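Outer membrane protein assembly factor BamA (Haemophilus ducreyi, PDB 4K3C) probably forms part of the complex that assembles beta-barrel proteins and inserts them into the outer membrane, this chain comprising its barrel and last two POTRA domains. Local coordinates at residues Glu277-Arg282 with Pro408-Tyr413; Asp257-Tyr262 with Tyr316-Arg321; Val488-Gly493 with Lys511-Tyr516; Gly223-Glu228 with Tyr246-Thr251. All coordinates share one frame; numbering follows the deposited sequence.

Three contacts lie in or at the ends of the barrel strands and contact 1 in the loop regions beyond them, all within the Omp85 domain. Along the chain contact 4 closes first, as the hairpin of strands 220-231 and 242-254. Contacts 2 and 1 then interleave: strand 260-274 leaves contact 2 and leads to helix 280-288 of contact 1, and strand 303-317 returns to contact 2, whose centre is about 42 Å from that of contact 1. Contact 3 comes last, in the hairpin of strands 489-500 and 503-512, its nearest atoms about 6 Å from contact 1. Contacts 2 and 4 belong to neighbouring strands, with nearest atoms about 7 Å apart. Together they illustrate how strand pairing builds the wall while long loops fold over one end.

Contact 1 (Glu277-Arg282 with Pro408-Tyr413); sequences EREYTR and PKAIYY
The Tyr412 ring carries the carboxylate of Glu277 on one face, with OE2 about 3.5 Å above the ring centre and the two planes only 8° apart, while the carbonyl oxygen of Arg278 sits in plane at the ring edge. Next along the chain, Tyr413 receives the guanidinium of Arg278: NH1 lies over the ring centre, CZ is 4.1 Å from the centroid, and the planes are 27° apart, a stacked cation-pi pair. The arginine reaches there with CG anti to its backbone N (chi1 -175°) and an extended chain beyond, running alongside the tyrosine. Beside the Tyr412 ring, toward Ala410, Glu279 uses the anti lone pair of OE2 to accept from Ile411 N (3.1 Å, nearly straight), and Tyr280 N donates to Ile411 O at 3.0 Å. Glu279 also occupies the N-cap position of helix 280-288. The backbone of Ile411 is thus gripped on both its N-H and its C=O. Arg278 has a second partner in Glu283, a salt bridge, and Tyr412 OH bonds to Asp424. Beyond the barrel strands, the start of helix 280-288 is therefore joined to strand 409-412 by charge, pi and backbone bonding, and Glu283 would temper the charge Arg278 presents to Tyr413.

Contact 2 (Asp257-Tyr262 with Tyr316-Arg321); sequences DENNSY and YNNLNR
Tyr316 meets Asn259 and Asn260 with the inner half of its side chain, from CB to CD1. Its CB is 3.9 Å from Asn259 O, and CG keeps almost the same separation from that oxygen. At the ring, CD1 approaches Asn259 O to 3.6 Å, and the end of the Asn260 side chain comes to the ring edge near CD1, the amide plane turned 52° from the ring. Chi1 of 175° puts CG anti to the backbone N, beside the carbonyl carbon, and the ring continues from there toward Asn318. The tip completes the path: OH donates a weak hydrogen bond to Asn318 OD1. Beneath the side chain, the backbone supplies the firmer link, Asn317 N giving its hydrogen to Asn259 O at 2.9 Å. The same oxygen also takes a CA-H...O contact from Tyr316 CA, 3.1 Å away, so one carbonyl serves two neighbouring residues. Tyr316 also touches Ser329 of strand 328-338. These residues mark where strands 260-274 and 303-317 meet turns, at the end of the barrel nearer the POTRA domains. Strand ends running into turns and loops, held by a backbone bond and lined with asparagines, are consistent with the periplasmic rim of an outer-membrane beta-barrel.

Contact 3 (Val488-Gly493 with Lys511-Tyr516); sequences VRASAG and KPIKKY
Ala490 and Ala492 hold the close-packed part of this contact, pairing antiparallel with residues 511-514. Ala492 and Lys511 form a hydrogen-bonded pair: Ala492 N donates to Lys511 O at 2.8 Å and Lys511 N returns a bond to Ala492 O at 3.0 Å, while the lysine's chain leads off to the surface. Farther along, the register slips. Two successive residues, Ile513 and Lys514, face the single residue Ala490, a classic beta bulge. Ala490 O accepts from both Ile513 N (2.8 Å) and Lys514 N (3.3 Å), the two donors arriving from the same face of the carbonyl plane. Ile513 fits against the alanines, its CD1 3.6 Å from Ala490 CB and its CG2 near Ala492 CB. Its chi1 of 81° sets CG1 between the backbone N and the carbonyl carbon, and CD1 extends from there to the alanine methyl. On the opposite face, Ser491 CB rests near Lys511 O, while its hydroxyl bonds to Arg399 O.

Beyond the bulge the pairing slackens. Ala490 N reaches Lys514 O only through a weak bond, and the chain of Lys514 leads outward. Tyr516 renews the contact from the far end, its CD1 3.8 Å over one face of the Arg489 guanidinium, offset toward the rim, with the planes 44° apart, while Val488 O lies in plane at the tyrosine's edge. Arg489 is anchored from outside by a salt bridge to Asp519, which also accepts from Tyr516 N. One carboxylate thus ties the arginine's guanidinium and the tyrosine's backbone together, and probably offsets the arginine's charge where strand pairing ends.

Contact 4 (Gly223-Glu228 with Tyr246-Thr251); sequences GNIFYE and YGASGT
Asn224 and Ser249, and after them Phe226 and Gly247, make the two hydrogen-bonded pairs that join these strands. Ser249 N donates to Asn224 O at 2.7 Å, and Asn224 N to Ser249 O; Phe226 N and Gly247 O, 3.1 Å apart, are matched by Gly247 N and Phe226 O at 3.0 Å. Weaker CA-H...O contacts fill the intervals, among them Ala248 CA to Asn224 O and Tyr246 CA to Phe226 O.

Aromatic contacts occupy both faces. Phe226 has CG between its backbone N and carbonyl carbon (chi1 64°), and the ring lies across the neighbouring strand, with Gly247 N 3.9 Å above its centre and Gly247 CA making a CH-pi contact 4.0 Å from the centroid. As Gly247 has no side chain, the ring can settle directly on its backbone. On the other face, the rings of Tyr227 and Tyr246 point the same way, their planes 19° apart but slid so that they barely overlap; Tyr227 CD1 meets Tyr246 CE2 at 3.4 Å. Apolar packing is modest there, with Ile225 CG1 at 4.2 Å from Ala248 CB.

The polar partners lie on the Asn224 face, where Asn224 ND2 bonds to Asn206 OD1 of strand 202-211. An inner face of Asn224, Ser249 and Phe226 and an outer one of Ile225, Ala248 and the tyrosines fit a transmembrane beta-hairpin, the unit from which outer-membrane barrels are built.

Contact 1 (Glu277-Arg282 with Pro408-Tyr413)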
loop_
_atom_site.group_PDB
_atom_site.type_symbol
_atom_site.label_atom_id
_atom_site.label_comp_id
_atom_site.label_asym_id
_atom_site.label_seq_id
_atom_site.Cartn_x
_atom_site.Cartn_y
_atom_site.Cartn_z
ATOM N N GLU A 277 33.148 8.313 12.133
ATOM C CA GLU A 277 34.421 9.032 12.217
ATOM C C GLU A 277 34.441 10.158 13.228
ATOM O O GLU A 277 35.330 11.004 13.197
ATOM C CB GLU A 277 34.912 9.504 10.838
ATOM C CG GLU A 277 34.349 10.822 10.334
ATOM C CD GLU A 277 35.450 11.811 9.996
ATOM O OE1 GLU A 277 36.306 12.068 10.870
ATOM O OE2 GLU A 277 35.463 12.326 8.854
ATOM N N ARG A 278 33.470 10.141 14.132
ATOM C CA ARG A 278 33.467 11.026 15.297
ATOM C C ARG A 278 33.248 12.494 14.967
ATOM O O ARG A 278 34.194 13.239 14.715
ATOM C CB ARG A 278 34.729 10.844 16.154
ATOM C CG ARG A 278 34.725 11.660 17.437
ATOM C CD ARG A 278 35.922 11.345 18.327
ATOM N NE ARG A 278 35.812 12.037 19.608
ATOM C CZ ARG A 278 36.796 12.714 20.188
ATOM N NH1 ARG A 278 37.989 12.790 19.617
ATOM N NH2 ARG A 278 36.583 13.315 21.348
ATOM N N GLU A 279 31.986 12.906 14.979
ATOM C CA GLU A 279 31.667 14.316 14.858
ATOM C C GLU A 279 30.842 14.849 16.041
ATOM O O GLU A 279 30.416 14.103 16.916
ATOM C CB GLU A 279 31.003 14.618 13.508
ATOM C CG GLU A 279 29.545 14.244 13.407
ATOM C CD GLU A 279 28.647 15.261 14.067
ATOM O OE1 GLU A 279 27.945 14.880 15.019
ATOM O OE2 GLU A 279 28.679 16.445 13.671
ATOM N N TYR A 280 30.600 16.151 16.014
ATOM C CA TYR A 280 30.096 16.908 17.151
ATOM C C TYR A 280 28.750 16.467 17.725
ATOM O O TYR A 280 28.682 16.047 18.876
ATOM C CB TYR A 280 30.051 18.384 16.769
ATOM C CG TYR A 280 29.455 19.252 17.828
ATOM C CD1 TYR A 280 30.189 19.619 18.931
ATOM C CD2 TYR A 280 28.155 19.720 17.713
ATOM C CE1 TYR A 280 29.647 20.416 19.900
ATOM C CE2 TYR A 280 27.604 20.524 18.678
ATOM C CZ TYR A 280 28.358 20.865 19.770
ATOM O OH TYR A 280 27.813 21.654 20.738
ATOM N N THR A 281 27.685 16.585 16.933
ATOM C CA THR A 281 26.346 16.172 17.353
ATOM C C THR A 281 26.267 14.684 17.684
ATOM O O THR A 281 25.564 14.271 18.614
ATOM C CB THR A 281 25.337 16.477 16.263
ATOM O OG1 THR A 281 25.123 17.891 16.212
ATOM C CG2 THR A 281 24.005 15.761 16.528
ATOM N N ARG A 282 26.990 13.875 16.915
ATOM C CA ARG A 282 27.025 12.436 17.152
ATOM C C ARG A 282 27.604 12.113 18.502
ATOM O O ARG A 282 27.080 11.256 19.201
ATOM C CB ARG A 282 27.864 11.742 16.101
ATOM C CG ARG A 282 27.164 11.571 14.794
ATOM C CD ARG A 282 28.080 10.833 13.868
ATOM N NE ARG A 282 27.430 10.460 12.628
ATOM C CZ ARG A 282 28.096 10.105 11.541
ATOM N NH1 ARG A 282 29.431 10.090 11.561
ATOM N NH2 ARG A 282 27.425 9.773 10.447
ATOM N N PRO A 408 21.341 19.447 8.600
ATOM C CA PRO A 408 22.506 19.935 9.354
ATOM C C PRO A 408 23.819 19.285 8.911
ATOM O O PRO A 408 23.861 18.100 8.572
ATOM C CB PRO A 408 22.181 19.565 10.807
ATOM C CG PRO A 408 20.685 19.405 10.841
ATOM C CD PRO A 408 20.305 18.876 9.480
ATOM N N LYS A 409 24.885 20.081 8.909
ATOM C CA LYS A 409 26.205 19.633 8.487
ATOM C C LYS A 409 27.027 19.039 9.634
ATOM O O LYS A 409 26.868 19.418 10.798
ATOM C CB LYS A 409 26.957 20.797 7.837
ATOM C CG LYS A 409 26.267 21.342 6.585
ATOM C CD LYS A 409 25.869 20.216 5.623
ATOM C CE LYS A 409 25.095 20.720 4.408
ATOM N NZ LYS A 409 25.868 21.701 3.577
ATOM N N ALA A 410 27.911 18.108 9.297
ATOM C CA ALA A 410 28.802 17.502 10.281
ATOM C C ALA A 410 29.882 18.481 10.728
ATOM O O ALA A 410 30.229 19.398 10.001
ATOM C CB ALA A 410 29.443 16.248 9.700
ATOM N N ILE A 411 30.412 18.282 11.929
ATOM C CA ILE A 411 31.570 19.046 12.394
ATOM C C ILE A 411 32.576 18.098 13.041
ATOM O O ILE A 411 32.435 17.716 14.210
ATOM C CB ILE A 411 31.184 20.134 13.412
ATOM C CG1 ILE A 411 30.114 21.055 12.830
ATOM C CG2 ILE A 411 32.418 20.931 13.846
ATOM C CD1 ILE A 411 29.505 21.971 13.861
ATOM N N TYR A 412 33.593 17.721 12.274
ATOM C CA TYR A 412 34.550 16.718 12.723
ATOM C C TYR A 412 35.641 17.281 13.625
ATOM O O TYR A 412 35.687 18.483 13.896
ATOM C CB TYR A 412 35.174 16.008 11.528
ATOM C CG TYR A 412 34.156 15.375 10.612
ATOM C CD1 TYR A 412 33.301 14.395 11.074
ATOM C CD2 TYR A 412 34.061 15.750 9.287
ATOM C CE1 TYR A 412 32.369 13.815 10.249
ATOM C CE2 TYR A 412 33.144 15.175 8.452
ATOM C CZ TYR A 412 32.295 14.209 8.935
ATOM O OH TYR A 412 31.375 13.634 8.083
ATOM N N TYR A 413 36.521 16.394 14.074
ATOM C CA TYR A 413 37.539 16.735 15.051
ATOM C C TYR A 413 38.826 17.165 14.342
ATOM O O TYR A 413 39.239 16.541 13.370
ATOM C CB TYR A 413 37.785 15.518 15.946
ATOM C CG TYR A 413 38.146 15.848 17.374
ATOM C CD1 TYR A 413 37.163 16.164 18.306
ATOM C CD2 TYR A 413 39.472 15.832 17.798
ATOM C CE1 TYR A 413 37.497 16.470 19.625
ATOM C CE2 TYR A 413 39.814 16.134 19.114
ATOM C CZ TYR A 413 38.824 16.449 20.026
ATOM O OH TYR A 413 39.165 16.752 21.332
#

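Contact 2 (Asp257-Tyr262 with Tyr316-Arg321)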
loop_
_atom_site.group_PDB
_atom_site.type_symbol
_atom_site.label_atom_id
_atom_site.label_comp_id
_atom_site.label_asym_id
_atom_site.label_seq_id
_atom_site.Cartn_x
_atom_site.Cartn_y
_atom_site.Cartn_z
ATOM N N ASP A 257 -11.992 0.096 6.422
ATOM C CA ASP A 257 -12.904 0.959 5.684
ATOM C C ASP A 257 -12.582 0.911 4.214
ATOM O O ASP A 257 -13.072 1.732 3.451
ATOM C CB ASP A 257 -12.733 2.400 6.200
ATOM C CG ASP A 257 -13.891 3.321 5.835
ATOM O OD1 ASP A 257 -13.828 3.935 4.752
ATOM O OD2 ASP A 257 -14.838 3.465 6.647
ATOM N N GLU A 258 -11.730 -0.030 3.819
ATOM C CA GLU A 258 -11.244 -0.119 2.437
ATOM C C GLU A 258 -10.429 1.113 2.022
ATOM O O GLU A 258 -9.476 1.008 1.247
ATOM C CB GLU A 258 -12.389 -0.410 1.453
ATOM C CG GLU A 258 -12.741 0.723 0.506
ATOM C CD GLU A 258 -14.107 0.533 -0.130
ATOM O OE1 GLU A 258 -14.672 1.527 -0.643
ATOM O OE2 GLU A 258 -14.622 -0.610 -0.113
ATOM N N ASN A 259 -10.800 2.273 2.545
ATOM C CA ASN A 259 -10.007 3.465 2.364
ATOM C C ASN A 259 -9.152 3.743 3.593
ATOM O O ASN A 259 -8.263 4.592 3.553
ATOM C CB ASN A 259 -10.904 4.658 2.042
ATOM C CG ASN A 259 -11.392 4.639 0.615
ATOM O OD1 ASN A 259 -11.120 3.699 -0.133
ATOM N ND2 ASN A 259 -12.117 5.674 0.225
ATOM N N ASN A 260 -9.416 3.025 4.684
ATOM C CA ASN A 260 -8.644 3.223 5.906
ATOM C C ASN A 260 -8.183 1.923 6.503
ATOM O O ASN A 260 -8.833 0.902 6.345
ATOM C CB ASN A 260 -9.442 3.988 6.959
ATOM C CG ASN A 260 -10.111 5.219 6.401
ATOM O OD1 ASN A 260 -11.154 5.123 5.753
ATOM N ND2 ASN A 260 -9.521 6.384 6.646
ATOM N N SER A 261 -7.053 1.973 7.197
ATOM C CA SER A 261 -6.561 0.825 7.944
ATOM C C SER A 261 -5.532 1.262 8.994
ATOM O O SER A 261 -4.915 2.323 8.874
ATOM C CB SER A 261 -5.983 -0.214 6.990
ATOM O OG SER A 261 -5.155 0.408 6.028
ATOM N N TYR A 262 -5.366 0.454 10.033
ATOM C CA TYR A 262 -4.457 0.788 11.113
ATOM C C TYR A 262 -3.501 -0.344 11.242
ATOM O O TYR A 262 -3.700 -1.400 10.652
ATOM C CB TYR A 262 -5.227 0.991 12.424
ATOM C CG TYR A 262 -6.232 2.077 12.232
ATOM C CD1 TYR A 262 -5.876 3.416 12.377
ATOM C CD2 TYR A 262 -7.516 1.780 11.794
ATOM C CE1 TYR A 262 -6.791 4.425 12.140
ATOM C CE2 TYR A 262 -8.435 2.786 11.550
ATOM C CZ TYR A 262 -8.068 4.104 11.717
ATOM O OH TYR A 262 -8.998 5.083 11.463
ATOM N N TYR A 316 -4.735 6.008 4.955
ATOM C CA TYR A 316 -5.824 6.441 4.117
ATOM C C TYR A 316 -5.399 6.395 2.655
ATOM O O TYR A 316 -4.322 6.876 2.302
ATOM C CB TYR A 316 -6.276 7.842 4.538
ATOM C CG TYR A 316 -7.341 8.439 3.649
ATOM C CD1 TYR A 316 -8.692 8.175 3.856
ATOM C CD2 TYR A 316 -6.997 9.277 2.599
ATOM C CE1 TYR A 316 -9.661 8.737 3.028
ATOM C CE2 TYR A 316 -7.954 9.832 1.777
ATOM C CZ TYR A 316 -9.275 9.561 1.990
ATOM O OH TYR A 316 -10.199 10.134 1.151
ATOM N N ASN A 317 -6.234 5.785 1.819
ATOM C CA ASN A 317 -6.066 5.851 0.373
ATOM C C ASN A 317 -7.391 6.024 -0.349
ATOM O O ASN A 317 -8.291 5.198 -0.216
ATOM C CB ASN A 317 -5.361 4.605 -0.171
ATOM C CG ASN A 317 -4.954 4.757 -1.644
ATOM O OD1 ASN A 317 -5.766 5.108 -2.501
ATOM N ND2 ASN A 317 -3.682 4.508 -1.932
ATOM N N ASN A 318 -7.510 7.091 -1.124
ATOM C CA ASN A 318 -8.602 7.186 -2.075
ATOM C C ASN A 318 -8.084 6.724 -3.414
ATOM O O ASN A 318 -8.155 5.540 -3.743
ATOM C CB ASN A 318 -9.102 8.610 -2.200
ATOM C CG ASN A 318 -10.534 8.741 -1.808
ATOM O OD1 ASN A 318 -10.964 9.792 -1.338
ATOM N ND2 ASN A 318 -11.292 7.666 -1.978
ATOM N N LEU A 319 -7.556 7.678 -4.170
ATOM C CA LEU A 319 -6.837 7.416 -5.412
ATOM C C LEU A 319 -7.595 6.543 -6.418
ATOM O O LEU A 319 -7.642 5.321 -6.310
ATOM C CB LEU A 319 -5.434 6.873 -5.110
ATOM C CG LEU A 319 -4.559 7.841 -4.299
ATOM C CD1 LEU A 319 -3.117 7.383 -4.248
ATOM C CD2 LEU A 319 -4.649 9.280 -4.835
ATOM N N ASN A 320 -8.177 7.192 -7.416
ATOM C CA ASN A 320 -9.014 6.498 -8.385
ATOM C C ASN A 320 -8.258 5.578 -9.340
ATOM O O ASN A 320 -8.865 4.947 -10.200
ATOM C CB ASN A 320 -9.835 7.509 -9.181
ATOM C CG ASN A 320 -8.990 8.640 -9.716
ATOM O OD1 ASN A 320 -7.773 8.654 -9.539
ATOM N ND2 ASN A 320 -9.632 9.593 -10.382
ATOM N N ARG A 321 -6.955 5.458 -9.137
ATOM C CA ARG A 321 -6.156 4.581 -9.970
ATOM C C ARG A 321 -4.929 3.989 -9.300
ATOM O O ARG A 321 -4.359 4.576 -8.388
ATOM C CB ARG A 321 -5.727 5.318 -11.212
ATOM C CG ARG A 321 -6.829 5.503 -12.181
ATOM C CD ARG A 321 -6.343 5.607 -13.612
ATOM N NE ARG A 321 -4.969 5.183 -13.823
ATOM C CZ ARG A 321 -4.228 5.601 -14.838
ATOM N NH1 ARG A 321 -2.985 5.179 -14.970
ATOM N NH2 ARG A 321 -4.733 6.448 -15.716
#

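Contact 3 (Val488-Gly493 with Lys511-Tyr516)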
loop_
_atom_site.group_PDB
_atom_site.type_symbol
_atom_site.label_atom_id
_atom_site.label_comp_id
_atom_site.label_asym_id
_atom_site.label_seq_id
_atom_site.Cartn_x
_atom_site.Cartn_y
_atom_site.Cartn_z
ATOM N N VAL A 488 14.718 26.959 4.302
ATOM C CA VAL A 488 14.007 26.169 3.327
ATOM C C VAL A 488 14.649 26.282 1.947
ATOM O O VAL A 488 15.100 27.364 1.527
ATOM C CB VAL A 488 12.556 26.659 3.242
ATOM C CG1 VAL A 488 11.728 25.718 2.428
ATOM C CG2 VAL A 488 11.991 26.777 4.633
ATOM N N ARG A 489 14.701 25.155 1.254
ATOM C CA ARG A 489 15.148 25.153 -0.120
ATOM C C ARG A 489 14.006 24.741 -0.996
ATOM O O ARG A 489 13.047 24.119 -0.530
ATOM C CB ARG A 489 16.331 24.213 -0.296
ATOM C CG ARG A 489 17.626 24.842 0.163
ATOM C CD ARG A 489 18.463 23.867 0.905
ATOM N NE ARG A 489 18.371 24.028 2.348
ATOM C CZ ARG A 489 19.405 23.838 3.165
ATOM N NH1 ARG A 489 20.582 23.521 2.648
ATOM N NH2 ARG A 489 19.271 23.959 4.483
ATOM N N ALA A 490 14.103 25.099 -2.263
ATOM C CA ALA A 490 13.061 24.769 -3.187
ATOM C C ALA A 490 13.573 24.766 -4.618
ATOM O O ALA A 490 14.627 25.299 -4.932
ATOM C CB ALA A 490 11.949 25.729 -3.029
ATOM N N SER A 491 12.801 24.153 -5.490
ATOM C CA SER A 491 13.209 24.006 -6.860
ATOM C C SER A 491 11.991 23.945 -7.743
ATOM O O SER A 491 10.875 23.719 -7.263
ATOM C CB SER A 491 13.988 22.702 -7.019
ATOM O OG SER A 491 13.153 21.560 -6.852
ATOM N N ALA A 492 12.216 24.108 -9.041
ATOM C CA ALA A 492 11.149 23.963 -10.017
ATOM C C ALA A 492 11.641 23.209 -11.251
ATOM O O ALA A 492 12.798 23.370 -11.668
ATOM C CB ALA A 492 10.625 25.298 -10.395
ATOM N N GLY A 493 10.787 22.367 -11.830
ATOM C CA GLY A 493 11.239 21.627 -12.988
ATOM C C GLY A 493 10.196 20.973 -13.850
ATOM O O GLY A 493 8.996 21.149 -13.646
ATOM N N LYS A 511 15.719 22.832 -11.620
ATOM C CA LYS A 511 16.608 23.921 -11.300
ATOM C C LYS A 511 16.160 24.396 -9.920
ATOM O O LYS A 511 14.965 24.385 -9.624
ATOM C CB LYS A 511 16.440 25.016 -12.345
ATOM C CG LYS A 511 17.631 25.928 -12.510
ATOM C CD LYS A 511 17.197 27.286 -13.086
ATOM C CE LYS A 511 16.206 28.013 -12.166
ATOM N NZ LYS A 511 16.025 29.446 -12.543
ATOM N N PRO A 512 17.116 24.763 -9.057
ATOM C CA PRO A 512 16.859 25.330 -7.727
ATOM C C PRO A 512 16.358 26.765 -7.790
ATOM O O PRO A 512 16.874 27.530 -8.599
ATOM C CB PRO A 512 18.245 25.334 -7.071
ATOM C CG PRO A 512 19.051 24.401 -7.846
ATOM C CD PRO A 512 18.534 24.434 -9.247
ATOM N N ILE A 513 15.384 27.123 -6.954
ATOM C CA ILE A 513 14.986 28.525 -6.820
ATOM C C ILE A 513 15.498 29.117 -5.506
ATOM O O ILE A 513 15.432 30.321 -5.285
ATOM C CB ILE A 513 13.436 28.737 -6.910
ATOM C CG1 ILE A 513 12.768 28.430 -5.571
ATOM C CG2 ILE A 513 12.826 27.933 -8.051
ATOM C CD1 ILE A 513 11.341 27.993 -5.697
ATOM N N LYS A 514 15.996 28.258 -4.626
ATOM C CA LYS A 514 16.567 28.695 -3.360
ATOM C C LYS A 514 17.515 27.613 -2.865
ATOM O O LYS A 514 17.120 26.465 -2.667
ATOM C CB LYS A 514 15.476 28.935 -2.327
ATOM C CG LYS A 514 15.632 30.225 -1.522
ATOM C CD LYS A 514 16.988 30.336 -0.832
ATOM C CE LYS A 514 16.892 31.084 0.499
ATOM N NZ LYS A 514 16.873 32.562 0.311
ATOM N N LYS A 515 18.782 27.966 -2.701
ATOM C CA LYS A 515 19.731 27.038 -2.111
ATOM C C LYS A 515 20.557 27.733 -1.049
ATOM O O LYS A 515 20.379 28.914 -0.751
ATOM C CB LYS A 515 20.644 26.419 -3.178
ATOM C CG LYS A 515 21.308 27.431 -4.103
ATOM C CD LYS A 515 22.193 26.748 -5.121
ATOM C CE LYS A 515 22.675 27.729 -6.175
ATOM N NZ LYS A 515 23.539 27.059 -7.207
ATOM N N TYR A 516 21.457 26.981 -0.453
ATOM C CA TYR A 516 22.331 27.549 0.538
ATOM C C TYR A 516 23.718 27.096 0.138
ATOM O O TYR A 516 23.858 26.121 -0.614
ATOM C CB TYR A 516 21.893 27.130 1.962
ATOM C CG TYR A 516 20.662 27.909 2.427
ATOM C CD1 TYR A 516 19.406 27.637 1.900
ATOM C CD2 TYR A 516 20.765 28.941 3.352
ATOM C CE1 TYR A 516 18.299 28.353 2.280
ATOM C CE2 TYR A 516 19.651 29.665 3.738
ATOM C CZ TYR A 516 18.420 29.365 3.196
ATOM O OH TYR A 516 17.290 30.075 3.556
#

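Contact 4 (Gly223-Glu228 with Tyr246-Thr251)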
loop_
_atom_site.group_PDB
_atom_site.type_symbol
_atom_site.label_atom_id
_atom_site.label_comp_id
_atom_site.label_asym_id
_atom_site.label_seq_id
_atom_site.Cartn_x
_atom_site.Cartn_y
_atom_site.Cartn_z
ATOM N N GLY A 223 4.740 -11.443 10.669
ATOM C CA GLY A 223 6.006 -11.645 11.345
ATOM C C GLY A 223 7.148 -11.352 10.397
ATOM O O GLY A 223 7.058 -11.638 9.203
ATOM N N ASN A 224 8.220 -10.777 10.918
ATOM C CA ASN A 224 9.338 -10.478 10.073
ATOM C C ASN A 224 10.621 -10.622 10.841
ATOM O O ASN A 224 10.688 -10.208 11.984
ATOM C CB ASN A 224 9.191 -9.065 9.519
ATOM C CG ASN A 224 10.152 -8.776 8.371
ATOM O OD1 ASN A 224 11.126 -8.039 8.531
ATOM N ND2 ASN A 224 9.878 -9.355 7.207
ATOM N N ILE A 225 11.625 -11.234 10.224
ATOM C CA ILE A 225 12.951 -11.320 10.788
ATOM C C ILE A 225 13.875 -10.853 9.692
ATOM O O ILE A 225 13.747 -11.283 8.547
ATOM C CB ILE A 225 13.348 -12.756 11.056
ATOM C CG1 ILE A 225 12.307 -13.462 11.915
ATOM C CG2 ILE A 225 14.750 -12.825 11.677
ATOM C CD1 ILE A 225 12.554 -14.972 11.991
ATOM N N PHE A 226 14.838 -10.010 10.028
ATOM C CA PHE A 226 15.589 -9.334 8.994
ATOM C C PHE A 226 16.986 -8.984 9.429
ATOM O O PHE A 226 17.269 -8.789 10.617
ATOM C CB PHE A 226 14.874 -8.040 8.583
ATOM C CG PHE A 226 14.779 -7.029 9.689
ATOM C CD1 PHE A 226 13.700 -7.047 10.569
ATOM C CD2 PHE A 226 15.769 -6.066 9.854
ATOM C CE1 PHE A 226 13.609 -6.129 11.608
ATOM C CE2 PHE A 226 15.684 -5.139 10.890
ATOM C CZ PHE A 226 14.601 -5.172 11.771
ATOM N N TYR A 227 17.839 -8.854 8.426
ATOM C CA TYR A 227 19.198 -8.415 8.603
ATOM C C TYR A 227 19.457 -7.311 7.564
ATOM O O TYR A 227 19.066 -7.427 6.404
ATOM C CB TYR A 227 20.114 -9.630 8.435
ATOM C CG TYR A 227 21.558 -9.345 8.110
ATOM C CD1 TYR A 227 22.365 -8.632 8.986
ATOM C CD2 TYR A 227 22.124 -9.824 6.944
ATOM C CE1 TYR A 227 23.693 -8.388 8.700
ATOM C CE2 TYR A 227 23.445 -9.582 6.643
ATOM C CZ TYR A 227 24.228 -8.864 7.525
ATOM O OH TYR A 227 25.556 -8.628 7.228
ATOM N N GLU A 228 20.064 -6.211 7.984
ATOM C CA GLU A 228 20.452 -5.186 7.035
ATOM C C GLU A 228 21.912 -4.864 7.255
ATOM O O GLU A 228 22.348 -4.680 8.386
ATOM C CB GLU A 228 19.612 -3.911 7.167
ATOM C CG GLU A 228 20.146 -2.752 6.293
ATOM C CD GLU A 228 19.327 -1.463 6.381
ATOM O OE1 GLU A 228 19.089 -0.822 5.330
ATOM O OE2 GLU A 228 18.939 -1.075 7.501
ATOM N N TYR A 246 20.188 -6.463 12.939
ATOM C CA TYR A 246 19.277 -7.580 12.886
ATOM C C TYR A 246 18.104 -7.237 13.782
ATOM O O TYR A 246 18.244 -6.473 14.735
ATOM C CB TYR A 246 19.925 -8.845 13.426
ATOM C CG TYR A 246 21.403 -9.012 13.194
ATOM C CD1 TYR A 246 22.340 -8.423 14.046
ATOM C CD2 TYR A 246 21.872 -9.830 12.177
ATOM C CE1 TYR A 246 23.710 -8.619 13.866
ATOM C CE2 TYR A 246 23.239 -10.034 11.984
ATOM C CZ TYR A 246 24.157 -9.428 12.827
ATOM O OH TYR A 246 25.516 -9.639 12.621
ATOM N N GLY A 247 16.951 -7.819 13.491
ATOM C CA GLY A 247 15.795 -7.601 14.329
ATOM C C GLY A 247 14.695 -8.568 13.962
ATOM O O GLY A 247 14.870 -9.399 13.083
ATOM N N ALA A 248 13.560 -8.460 14.636
ATOM C CA ALA A 248 12.432 -9.328 14.370
ATOM C C ALA A 248 11.189 -8.652 14.895
ATOM O O ALA A 248 11.262 -7.875 15.841
ATOM C CB ALA A 248 12.636 -10.654 15.042
ATOM N N SER A 249 10.036 -8.931 14.315
ATOM C CA SER A 249 8.908 -8.091 14.658
ATOM C C SER A 249 7.575 -8.656 14.265
ATOM O O SER A 249 7.416 -9.231 13.194
ATOM C CB SER A 249 9.055 -6.759 13.956
ATOM O OG SER A 249 8.552 -6.864 12.642
ATOM N N GLY A 250 6.593 -8.432 15.120
ATOM C CA GLY A 250 5.243 -8.854 14.819
ATOM C C GLY A 250 4.377 -7.633 14.713
ATOM O O GLY A 250 4.440 -6.758 15.567
ATOM N N THR A 251 3.595 -7.536 13.648
ATOM C CA THR A 251 2.730 -6.380 13.514
ATOM C C THR A 251 1.292 -6.721 13.098
ATOM O O THR A 251 1.074 -7.393 12.092
ATOM C CB THR A 251 3.327 -5.273 12.593
ATOM O OG1 THR A 251 2.667 -5.301 11.326
ATOM C CG2 THR A 251 4.853 -5.400 12.416
#